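Local atomic coordinates of putative metalloprotease II (Bacteroides fragilis, PDB entry 4ON1), a protein that probably cleaves peptide bonds in proteins as a secreted, zinc-dependent metalloendopeptidase. Residues 174-179 with 342-347. Numbering follows the deposited sequence.
With ZN (zinc ion), chain C.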
# COMPACT_ATOMS: atom_id res chain seq x y z
N ILE A 174 -16.10 3.11 -10.61
CA ILE A 174 -14.76 3.66 -10.49
C ILE A 174 -14.34 4.14 -11.88
O ILE A 174 -14.51 3.41 -12.86
CB ILE A 174 -13.77 2.62 -9.91
CG1 ILE A 174 -14.21 2.19 -8.50
CG2 ILE A 174 -12.34 3.15 -9.92
CD1 ILE A 174 -13.31 1.16 -7.86
N LYS A 175 -13.82 5.36 -11.97
CA LYS A 175 -13.60 6.00 -13.27
C LYS A 175 -12.18 6.55 -13.35
O LYS A 175 -11.97 7.77 -13.37
CB LYS A 175 -14.62 7.11 -13.47
CG LYS A 175 -14.93 7.46 -14.92
CD LYS A 175 -16.26 8.20 -15.02
CE LYS A 175 -17.43 7.34 -14.56
NZ LYS A 175 -17.74 7.49 -13.10
N ASP A 176 -11.21 5.64 -13.42
CA ASP A 176 -9.85 5.96 -13.01
C ASP A 176 -8.78 5.70 -14.08
O ASP A 176 -7.63 5.39 -13.75
CB ASP A 176 -9.52 5.17 -11.73
CG ASP A 176 -9.70 3.66 -11.90
OD1 ASP A 176 -10.36 3.23 -12.86
OD2 ASP A 176 -9.19 2.91 -11.05
N TYR A 177 -9.17 5.85 -15.34
CA TYR A 177 -8.25 5.79 -16.48
C TYR A 177 -8.90 6.47 -17.69
O TYR A 177 -10.12 6.54 -17.76
CB TYR A 177 -7.87 4.34 -16.82
CG TYR A 177 -9.06 3.45 -17.10
CD1 TYR A 177 -9.62 3.39 -18.37
CD2 TYR A 177 -9.61 2.66 -16.10
CE1 TYR A 177 -10.72 2.57 -18.64
CE2 TYR A 177 -10.71 1.84 -16.36
CZ TYR A 177 -11.25 1.80 -17.62
OH TYR A 177 -12.33 0.99 -17.88
N PRO A 178 -8.09 6.96 -18.66
CA PRO A 178 -8.69 7.64 -19.81
C PRO A 178 -9.31 6.66 -20.78
O PRO A 178 -8.91 5.50 -20.79
CB PRO A 178 -7.51 8.36 -20.45
CG PRO A 178 -6.33 7.52 -20.09
CD PRO A 178 -6.62 6.94 -18.73
N THR A 179 -10.27 7.10 -21.59
CA THR A 179 -10.87 6.21 -22.58
C THR A 179 -10.03 6.16 -23.85
O THR A 179 -9.88 7.18 -24.53
CB THR A 179 -12.31 6.63 -22.94
OG1 THR A 179 -12.29 7.85 -23.68
CG2 THR A 179 -13.14 6.82 -21.68
N ALA A 342 -4.51 -4.63 -16.38
CA ALA A 342 -5.75 -5.16 -15.82
C ALA A 342 -6.93 -4.22 -16.08
O ALA A 342 -6.80 -2.99 -16.02
CB ALA A 342 -5.61 -5.41 -14.32
N GLU A 343 -8.09 -4.81 -16.33
CA GLU A 343 -9.31 -4.05 -16.57
C GLU A 343 -10.31 -4.30 -15.45
O GLU A 343 -10.13 -5.21 -14.65
CB GLU A 343 -9.92 -4.43 -17.92
CG GLU A 343 -9.50 -3.49 -19.04
CD GLU A 343 -9.43 -4.17 -20.38
OE1 GLU A 343 -9.97 -5.29 -20.52
OE2 GLU A 343 -8.81 -3.59 -21.30
N HIS A 344 -11.35 -3.47 -15.37
CA HIS A 344 -12.38 -3.66 -14.36
C HIS A 344 -13.10 -4.99 -14.59
O HIS A 344 -13.28 -5.41 -15.73
CB HIS A 344 -13.37 -2.50 -14.36
CG HIS A 344 -12.82 -1.23 -13.78
ND1 HIS A 344 -13.27 0.01 -14.14
CD2 HIS A 344 -11.82 -1.04 -12.89
CE1 HIS A 344 -12.59 0.93 -13.47
NE2 HIS A 344 -11.70 0.32 -12.71
N VAL A 345 -13.53 -5.64 -13.51
CA VAL A 345 -14.27 -6.90 -13.61
C VAL A 345 -15.48 -6.88 -12.68
O VAL A 345 -15.60 -6.00 -11.83
CB VAL A 345 -13.37 -8.11 -13.25
CG1 VAL A 345 -12.20 -8.22 -14.21
CG2 VAL A 345 -12.88 -8.00 -11.81
N ASP A 346 -16.38 -7.87 -12.82
CA ASP A 346 -17.62 -7.87 -12.05
C ASP A 346 -17.55 -8.74 -10.81
O ASP A 346 -18.57 -9.05 -10.19
CB ASP A 346 -18.80 -8.36 -12.92
CG ASP A 346 -19.02 -7.51 -14.16
OD1 ASP A 346 -19.76 -7.97 -15.06
OD2 ASP A 346 -18.45 -6.40 -14.25
N ASN A 347 -16.34 -9.14 -10.42
CA ASN A 347 -16.16 -9.92 -9.21
C ASN A 347 -15.82 -9.00 -8.04
O ASN A 347 -14.77 -8.37 -8.02
CB ASN A 347 -15.05 -10.95 -9.44
CG ASN A 347 -14.86 -11.89 -8.26
OD1 ASN A 347 -15.39 -11.67 -7.17
ND2 ASN A 347 -14.08 -12.94 -8.47
ZN ZN C . -10.07 1.15 -11.93
O HOH W 1 -11.88 -1.53 -17.42
O HOH W 2 -15.15 0.21 -16.24
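H344 and D176 meet at a shared zinc ion, with Y177 and I174 closing in on the imidazole. From CB of H344, the torsion sets CG anti to the carbonyl carbon (chi1 -73°), which sends the ring across to residues 174-179. Beyond CG the ring splits. On one branch CD2 leads to NE2, which binds zinc at 2.0 Å. On the other, ND1 donates its N-H to a water lying at the ring edge, in plane, with ND1 to the water oxygen 2.8 Å; that water makes a weak link on to Y177 OH. Between the two nitrogens, CE1 comes within 3.2 Å of the backbone O of I174 and 3.6 Å of Y177 CE2. I174 brings CG2 up beside both NE2 and the metal.

D176 takes the zinc with both carboxylate oxygens, OD1 at 2.3 Å and OD2 at 2.2 Å from the ion. Its carboxylate lies only 16° from the plane of the H344 ring. H334 and H338 complete the site, and with H344 they form the HExxHxxGxxH signature of metzincins; D176 is consistent with an aspartate switch, the propeptide carboxylate that holds the zinc in a latent zymogen, as in profragilysin.

Next along the chain, Y177 offers the edge of its ring to H344 CE1, the planes inclined at 56° in an oblique pair. A second water lies 2.6 Å from Y177 OH and accepts a hydrogen bond from the backbone N-H of H344, bridging the tyrosine hydroxyl to the main chain of residues 342-347.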